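PDB 3ZXK: HIAXHD3 from Humicola insolens, which probably removes arabinofuranose side chains from xylan as a family 43 arabinofuranosidase. Local coordinates for residues S34-S39 / G82-T87; G41-K46 / V56-P61; G77-G82 / W335-D340. All blocks are in the same frame, centred on the assembly; numbering follows the deposited sequence. Where two conformers were deposited one is given.

Contact 1: residues S34-S39 / G82-T87; sequences STFAYS and GIWAST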
# COMPACT_ATOMS: atom_id res chain seq x y z
N SER A 34 4.06 -1.59 -2.29
CA SER A 34 3.60 -1.27 -3.64
C SER A 34 2.18 -0.75 -3.68
O SER A 34 1.31 -1.17 -2.90
CB SER A 34 3.67 -2.52 -4.49
OG SER A 34 4.98 -3.02 -4.47
N THR A 35 1.95 0.19 -4.60
CA THR A 35 0.70 0.94 -4.61
C THR A 35 0.02 1.08 -5.97
O THR A 35 -0.95 1.79 -6.07
CB THR A 35 0.94 2.37 -4.09
OG1 THR A 35 2.23 2.82 -4.54
CG2 THR A 35 0.92 2.40 -2.53
N PHE A 36 0.53 0.42 -7.02
CA PHE A 36 -0.20 0.42 -8.30
C PHE A 36 -0.41 1.86 -8.81
O PHE A 36 0.57 2.60 -8.93
CB PHE A 36 -1.46 -0.49 -8.22
CG PHE A 36 -1.08 -1.91 -7.86
CD1 PHE A 36 -0.88 -2.29 -6.52
CD2 PHE A 36 -0.79 -2.83 -8.88
CE1 PHE A 36 -0.44 -3.59 -6.22
CE2 PHE A 36 -0.36 -4.12 -8.58
CZ PHE A 36 -0.20 -4.49 -7.25
N ALA A 37 -1.65 2.26 -9.07
CA ALA A 37 -1.93 3.61 -9.58
C ALA A 37 -2.34 4.59 -8.48
O ALA A 37 -2.78 5.71 -8.77
CB ALA A 37 -2.97 3.57 -10.70
N TYR A 38 -2.17 4.22 -7.22
CA TYR A 38 -2.46 5.15 -6.11
C TYR A 38 -1.32 6.17 -5.95
O TYR A 38 -0.17 5.87 -6.19
CB TYR A 38 -2.77 4.37 -4.83
CG TYR A 38 -4.09 3.59 -4.98
CD1 TYR A 38 -5.30 4.18 -4.69
CD2 TYR A 38 -4.12 2.25 -5.44
CE1 TYR A 38 -6.51 3.49 -4.84
CE2 TYR A 38 -5.30 1.55 -5.60
CZ TYR A 38 -6.51 2.17 -5.28
OH TYR A 38 -7.73 1.49 -5.43
N SER A 39 -1.67 7.40 -5.65
CA SER A 39 -0.71 8.51 -5.72
C SER A 39 -0.87 9.41 -4.49
O SER A 39 -1.96 9.95 -4.26
CB SER A 39 -1.02 9.34 -6.97
OG SER A 39 -0.16 10.48 -7.05
N GLY A 82 1.16 0.88 -12.83
CA GLY A 82 1.94 1.61 -11.84
C GLY A 82 2.92 0.74 -11.06
O GLY A 82 3.59 -0.11 -11.63
N ILE A 83 3.00 1.00 -9.76
CA ILE A 83 4.05 0.42 -8.94
C ILE A 83 3.70 -0.99 -8.49
O ILE A 83 2.78 -1.20 -7.69
CB ILE A 83 4.35 1.32 -7.72
CG1 ILE A 83 4.86 2.68 -8.22
CG2 ILE A 83 5.32 0.63 -6.75
CD1 ILE A 83 5.03 3.72 -7.10
N TRP A 84 4.41 -1.94 -9.08
CA TRP A 84 4.38 -3.34 -8.66
C TRP A 84 5.53 -3.57 -7.69
O TRP A 84 6.00 -2.62 -7.03
CB TRP A 84 4.42 -4.24 -9.89
CG TRP A 84 3.12 -4.31 -10.63
CD1 TRP A 84 2.21 -3.28 -10.88
CD2 TRP A 84 2.55 -5.48 -11.29
NE1 TRP A 84 1.16 -3.72 -11.65
CE2 TRP A 84 1.28 -5.05 -11.90
CE3 TRP A 84 2.93 -6.82 -11.38
CZ2 TRP A 84 0.46 -5.93 -12.59
CZ3 TRP A 84 2.11 -7.70 -12.08
CH2 TRP A 84 0.90 -7.27 -12.68
N ALA A 85 5.99 -4.81 -7.52
CA ALA A 85 7.07 -5.04 -6.56
C ALA A 85 8.30 -4.23 -6.94
O ALA A 85 8.79 -4.33 -8.09
CB ALA A 85 7.41 -6.51 -6.45
N SER A 86 8.77 -3.44 -5.98
CA SER A 86 9.89 -2.52 -6.18
C SER A 86 10.90 -2.64 -5.05
O SER A 86 10.92 -3.66 -4.35
CB SER A 86 9.33 -1.11 -6.35
OG SER A 86 8.35 -1.12 -7.38
N THR A 87 11.81 -1.69 -4.90
CA THR A 87 12.88 -1.90 -3.92
C THR A 87 13.39 -0.57 -3.38
O THR A 87 13.36 0.43 -4.08
CB THR A 87 14.02 -2.76 -4.54
OG1 THR A 87 14.96 -3.08 -3.52
CG2 THR A 87 14.74 -2.03 -5.67
O HOH W 1 7.51 -3.00 -3.53
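S34 turns OG anti to its carbonyl carbon (chi1 -57°), and OG then meets the backbone of W84. F36 also holds CG beside its backbone N (chi1 -58°). Farther out, CD2 and CE2 of its ring meet the W84 indole. S34 OG donates to W84 O at 2.8 Å from above the carbonyl plane. S86 OG donates to the same oxygen from the opposite face. A water links S34 OG to S86 N. Next to this, F36 and I83 form a single antiparallel hydrogen-bonded bridge: F36 N to I83 O is 2.9 Å and I83 N to F36 O is 3.0 Å. I83 O also lies over the centre of one face of the F36 ring. F36 CE2 sits 3.4 Å from W84 NE1, over the rim of the indole face. The ring planes are inclined at 55°, an oblique aromatic contact. W84 NE1 bonds to V80 O, and the ring of F505 meets both aromatics. W84 belongs to the glycan pocket and touches bound xylose units. Two hydroxyls grip its carbonyl and F36 CE2 lies over one face of its ring, an arrangement consistent with a second shell that positions this sugar-binding tryptophan.

Contact 2: residues G41-K46 / V56-P61; sequences GAPVLK and VTHSVP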
# COMPACT_ATOMS: atom_id res chain seq x y z
N GLY A 41 2.86 7.32 -4.36
CA GLY A 41 3.16 5.89 -4.40
C GLY A 41 4.32 5.50 -3.51
O GLY A 41 5.09 6.36 -3.07
N ALA A 42 4.44 4.19 -3.30
CA ALA A 42 5.59 3.57 -2.61
C ALA A 42 5.76 4.07 -1.18
O ALA A 42 6.78 4.71 -0.86
CB ALA A 42 6.89 3.70 -3.40
N PRO A 43 4.79 3.79 -0.32
CA PRO A 43 4.90 4.22 1.08
C PRO A 43 6.11 3.61 1.75
O PRO A 43 6.57 2.50 1.37
CB PRO A 43 3.66 3.62 1.75
CG PRO A 43 2.94 2.87 0.72
CD PRO A 43 3.60 2.96 -0.58
N VAL A 44 6.63 4.35 2.74
CA VAL A 44 7.65 3.87 3.66
C VAL A 44 7.06 3.90 5.07
O VAL A 44 6.54 4.94 5.50
CB VAL A 44 8.92 4.75 3.64
CG1 VAL A 44 10.00 4.19 4.57
CG2 VAL A 44 9.51 4.83 2.23
N LEU A 45 7.14 2.75 5.74
CA LEU A 45 6.77 2.63 7.15
C LEU A 45 8.00 2.49 8.00
O LEU A 45 9.05 2.02 7.54
CB LEU A 45 5.83 1.44 7.38
CG LEU A 45 4.70 1.21 6.36
CD1 LEU A 45 4.05 -0.14 6.65
CD2 LEU A 45 3.68 2.32 6.41
N LYS A 46 7.86 2.90 9.26
CA LYS A 46 8.94 2.87 10.22
C LYS A 46 8.51 2.08 11.46
O LYS A 46 7.34 2.15 11.88
CB LYS A 46 9.24 4.31 10.59
CG LYS A 46 10.00 4.53 11.86
CD LYS A 46 10.14 6.00 12.18
CE LYS A 46 11.13 6.14 13.32
NZ LYS A 46 11.41 7.56 13.63
N VAL A 56 5.70 6.94 7.31
CA VAL A 56 6.48 8.17 7.50
C VAL A 56 6.70 9.01 6.25
O VAL A 56 6.91 10.22 6.36
CB VAL A 56 7.81 7.94 8.25
CG1 VAL A 56 7.49 7.49 9.67
CG2 VAL A 56 8.70 6.95 7.49
N THR A 57 6.63 8.38 5.08
CA THR A 57 6.85 9.08 3.80
C THR A 57 6.38 8.23 2.63
O THR A 57 5.97 7.08 2.84
CB THR A 57 8.36 9.52 3.63
OG1 THR A 57 8.50 10.44 2.54
CG2 THR A 57 9.30 8.32 3.42
N HIS A 58 6.41 8.78 1.43
CA HIS A 58 6.19 7.99 0.22
C HIS A 58 7.33 8.30 -0.72
O HIS A 58 7.69 9.47 -0.89
CB HIS A 58 4.92 8.38 -0.51
CG HIS A 58 3.64 7.83 0.09
ND1 HIS A 58 3.10 8.31 1.24
CD2 HIS A 58 2.80 6.82 -0.35
CE1 HIS A 58 1.93 7.68 1.49
NE2 HIS A 58 1.75 6.76 0.53
N SER A 59 7.87 7.29 -1.38
CA SER A 59 9.04 7.51 -2.28
C SER A 59 8.70 8.18 -3.62
O SER A 59 9.58 8.74 -4.26
CB SER A 59 9.74 6.18 -2.57
OG SER A 59 10.30 5.66 -1.40
N VAL A 60 7.42 8.09 -4.03
CA VAL A 60 7.02 8.69 -5.31
C VAL A 60 5.89 9.69 -5.05
O VAL A 60 4.70 9.35 -5.11
CB VAL A 60 6.66 7.58 -6.33
CG1 VAL A 60 6.37 8.19 -7.71
CG2 VAL A 60 7.78 6.57 -6.47
N PRO A 61 6.24 10.94 -4.75
CA PRO A 61 5.20 11.88 -4.34
C PRO A 61 4.14 12.16 -5.40
O PRO A 61 3.02 12.51 -5.03
CB PRO A 61 5.98 13.15 -3.97
CG PRO A 61 7.39 12.94 -4.41
CD PRO A 61 7.59 11.44 -4.43
O HOH W 2 9.17 3.21 -0.59
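Strands 43-46 and 56-58 pair as the antiparallel arms of a beta hairpin, at one edge of a four-stranded sheet in the family 43 domain. V44 N donates to T57 O at 2.8 Å. V44 O takes a nearly straight bond from V56 N at 2.8 Å and a weak one from T57 N at 3.5 Å. Past corners at A42 and S59 the pairing goes on, and G41 and V60 bond both ways through their backbones. V56 and T57 both face V44, and S59 and V60 both face G41, so the pairing holds two classic beta bulges. Such four-stranded sheets are the blades of the five-bladed propeller of this family. P43 and H58 form a non-hydrogen-bonded pair. P43 CB makes a CH-pi contact over the imidazole face, 4.2 Å from the ring centroid. G41 O lies at the ring edge. H58 NE2 bonds to E334 and ND1 to E331. On the other face of the sheet, T57 CG2 lies alongside V44 CB at 3.6 Å. A42 O accepts from S59 N at 2.8 Å and from a water that also bonds S59 OG. K46 CB rests on V56 CG1, and NZ salt-bridges E123 and E314.

Contact 3: residues G77-G82 / W335-D340; sequences GAYVKG and WNHNPD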
# COMPACT_ATOMS: atom_id res chain seq x y z
N GLY A 77 -7.72 3.83 -17.62
CA GLY A 77 -6.71 4.68 -16.99
C GLY A 77 -5.37 3.97 -16.90
O GLY A 77 -4.88 3.47 -17.91
N ALA A 78 -4.80 3.93 -15.70
CA ALA A 78 -3.64 3.08 -15.41
C ALA A 78 -3.98 2.13 -14.26
O ALA A 78 -3.10 1.72 -13.50
CB ALA A 78 -2.41 3.93 -15.08
N TYR A 79 -5.26 1.80 -14.11
CA TYR A 79 -5.68 0.85 -13.09
C TYR A 79 -4.84 -0.43 -13.13
O TYR A 79 -4.71 -1.06 -14.18
CB TYR A 79 -7.17 0.50 -13.21
CG TYR A 79 -8.07 1.55 -12.67
CD1 TYR A 79 -8.21 1.74 -11.28
CD2 TYR A 79 -8.80 2.36 -13.53
CE1 TYR A 79 -9.08 2.71 -10.78
CE2 TYR A 79 -9.65 3.37 -13.04
CZ TYR A 79 -9.81 3.52 -11.68
OH TYR A 79 -10.64 4.51 -11.20
N VAL A 80 -4.31 -0.80 -11.95
CA VAL A 80 -3.58 -2.07 -11.74
C VAL A 80 -2.25 -2.08 -12.52
O VAL A 80 -1.61 -3.12 -12.66
CB VAL A 80 -4.44 -3.35 -11.95
CG1 VAL A 80 -3.86 -4.54 -11.19
CG2 VAL A 80 -5.88 -3.13 -11.54
N LYS A 81 -1.83 -0.93 -13.02
CA LYS A 81 -0.49 -0.77 -13.56
C LYS A 81 0.37 -0.12 -12.48
O LYS A 81 0.34 -0.56 -11.33
CB LYS A 81 -0.51 -0.03 -14.90
CG LYS A 81 -1.29 -0.80 -15.98
CD LYS A 81 -1.26 -0.07 -17.30
CE LYS A 81 -1.95 -0.84 -18.40
NZ LYS A 81 -2.16 0.00 -19.61
N GLY A 82 1.16 0.88 -12.83
CA GLY A 82 1.94 1.61 -11.84
C GLY A 82 2.92 0.74 -11.06
O GLY A 82 3.59 -0.11 -11.63
N TRP A 335 -4.40 9.34 -3.35
CA TRP A 335 -5.41 9.54 -4.36
C TRP A 335 -5.50 8.35 -5.29
O TRP A 335 -4.52 7.65 -5.46
CB TRP A 335 -5.04 10.74 -5.21
CG TRP A 335 -4.89 12.04 -4.48
CD1 TRP A 335 -3.72 12.65 -4.07
CD2 TRP A 335 -5.97 12.97 -4.16
NE1 TRP A 335 -4.00 13.87 -3.48
CE2 TRP A 335 -5.33 14.11 -3.50
CE3 TRP A 335 -7.37 12.94 -4.30
CZ2 TRP A 335 -6.07 15.20 -3.06
CZ3 TRP A 335 -8.10 14.04 -3.84
CH2 TRP A 335 -7.45 15.15 -3.23
N ASN A 336 -6.68 8.12 -5.89
CA ASN A 336 -6.82 7.18 -7.00
C ASN A 336 -6.30 7.86 -8.28
O ASN A 336 -6.94 8.77 -8.79
CB ASN A 336 -8.29 6.77 -7.14
CG ASN A 336 -8.55 6.03 -8.44
OD1 ASN A 336 -7.67 5.30 -8.91
ND2 ASN A 336 -9.72 6.21 -9.02
N HIS A 337 -5.12 7.44 -8.77
CA HIS A 337 -4.36 8.16 -9.83
C HIS A 337 -3.87 9.53 -9.34
O HIS A 337 -4.26 9.96 -8.26
CB HIS A 337 -5.15 8.27 -11.16
CG HIS A 337 -5.41 6.93 -11.86
ND1 HIS A 337 -6.18 5.96 -11.34
CD2 HIS A 337 -5.02 6.49 -13.12
CE1 HIS A 337 -6.25 4.92 -12.20
NE2 HIS A 337 -5.57 5.26 -13.30
N ASN A 338 -3.00 10.19 -10.08
CA ASN A 338 -2.53 11.50 -9.67
C ASN A 338 -3.69 12.46 -9.58
O ASN A 338 -4.62 12.45 -10.42
CB ASN A 338 -1.54 12.08 -10.67
CG ASN A 338 -0.21 11.41 -10.64
OD1 ASN A 338 0.25 10.91 -9.60
ND2 ASN A 338 0.44 11.42 -11.78
N PRO A 339 -3.66 13.32 -8.56
CA PRO A 339 -4.72 14.30 -8.41
C PRO A 339 -4.57 15.48 -9.39
O PRO A 339 -3.45 15.75 -9.88
CB PRO A 339 -4.52 14.77 -6.96
CG PRO A 339 -3.05 14.69 -6.76
CD PRO A 339 -2.68 13.40 -7.47
N ASP A 340 -5.68 16.14 -9.70
CA ASP A 340 -5.65 17.47 -10.32
C ASP A 340 -5.47 18.49 -9.18
O ASP A 340 -6.39 18.77 -8.41
CB ASP A 340 -6.95 17.73 -11.10
CG ASP A 340 -6.97 19.09 -11.78
OD1 ASP A 340 -6.16 19.98 -11.42
OD2 ASP A 340 -7.83 19.27 -12.68
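One face of the Y79 ring receives the edge of the H337 imidazole. H337 CE1 stands over the centre of the phenol, 3.6 Å above its plane. The two planes are 70° apart and the centroids 4.7 Å apart, which makes a T-shaped (edge-to-face) pair. A78 N and N336 OD1 both lie in the plane of the imidazole, at its edge. A78 N donates to H337 NE2 at 2.8 Å, 4° out of the ring plane. H337 ND1 donates to N336 OD1 at 2.9 Å; seen from the amide, this donor stands above the carbonyl plane. NE2 therefore accepts while ND1 donates, consistent with a neutral histidine protonated on ND1. The two bonds fix the rotation of the ring and hold CE1 over Y79. N336 carries CG anti to its backbone N (chi1 168°), and the amide reaches the phenol hydroxyl. N336 ND2 donates to Y79 OH at 2.9 Å, within the amide plane. Y79 OH also bonds to F366 O. At G77 a CB would run into H337 NE2. A78 to K81 form a type II beta turn, closed by K81 N to A78 O at 3.0 Å. F403 of strand 396-403 packs on both Y79 and N336. The turn lies in the loop between strands 54-58 and 87-91 of the catalytic domain. Its partner is the end of strand 334-336, which stands between strands 38-39 and 372-375 in a sheet built mostly from the C-terminal concanavalin A-like domain, with strand 38-39 of the family 43 part at its edge.

From the N terminus, 34-39 comes first, and contact 1 closes the loop that ends at 82-87. The hairpin of contact 2 lies wholly within that loop. The two touch where T35 OG1 meets A42 N, a probable hydrogen bond of 2.9 Å. Contact 3 begins at 77-82, shares G82 with contact 1 and closes only at 335-340, so these two cross along the chain. They also meet at S39, which pairs with W335 in one sheet and whose hydroxyl probably bonds N338. Contacts 2 and 3 follow in series and do not touch. Contact 2 stays within the catalytic domain; contact 1 also reaches the C-terminal sheet through strand 38-39, and contact 3 joins the two domains.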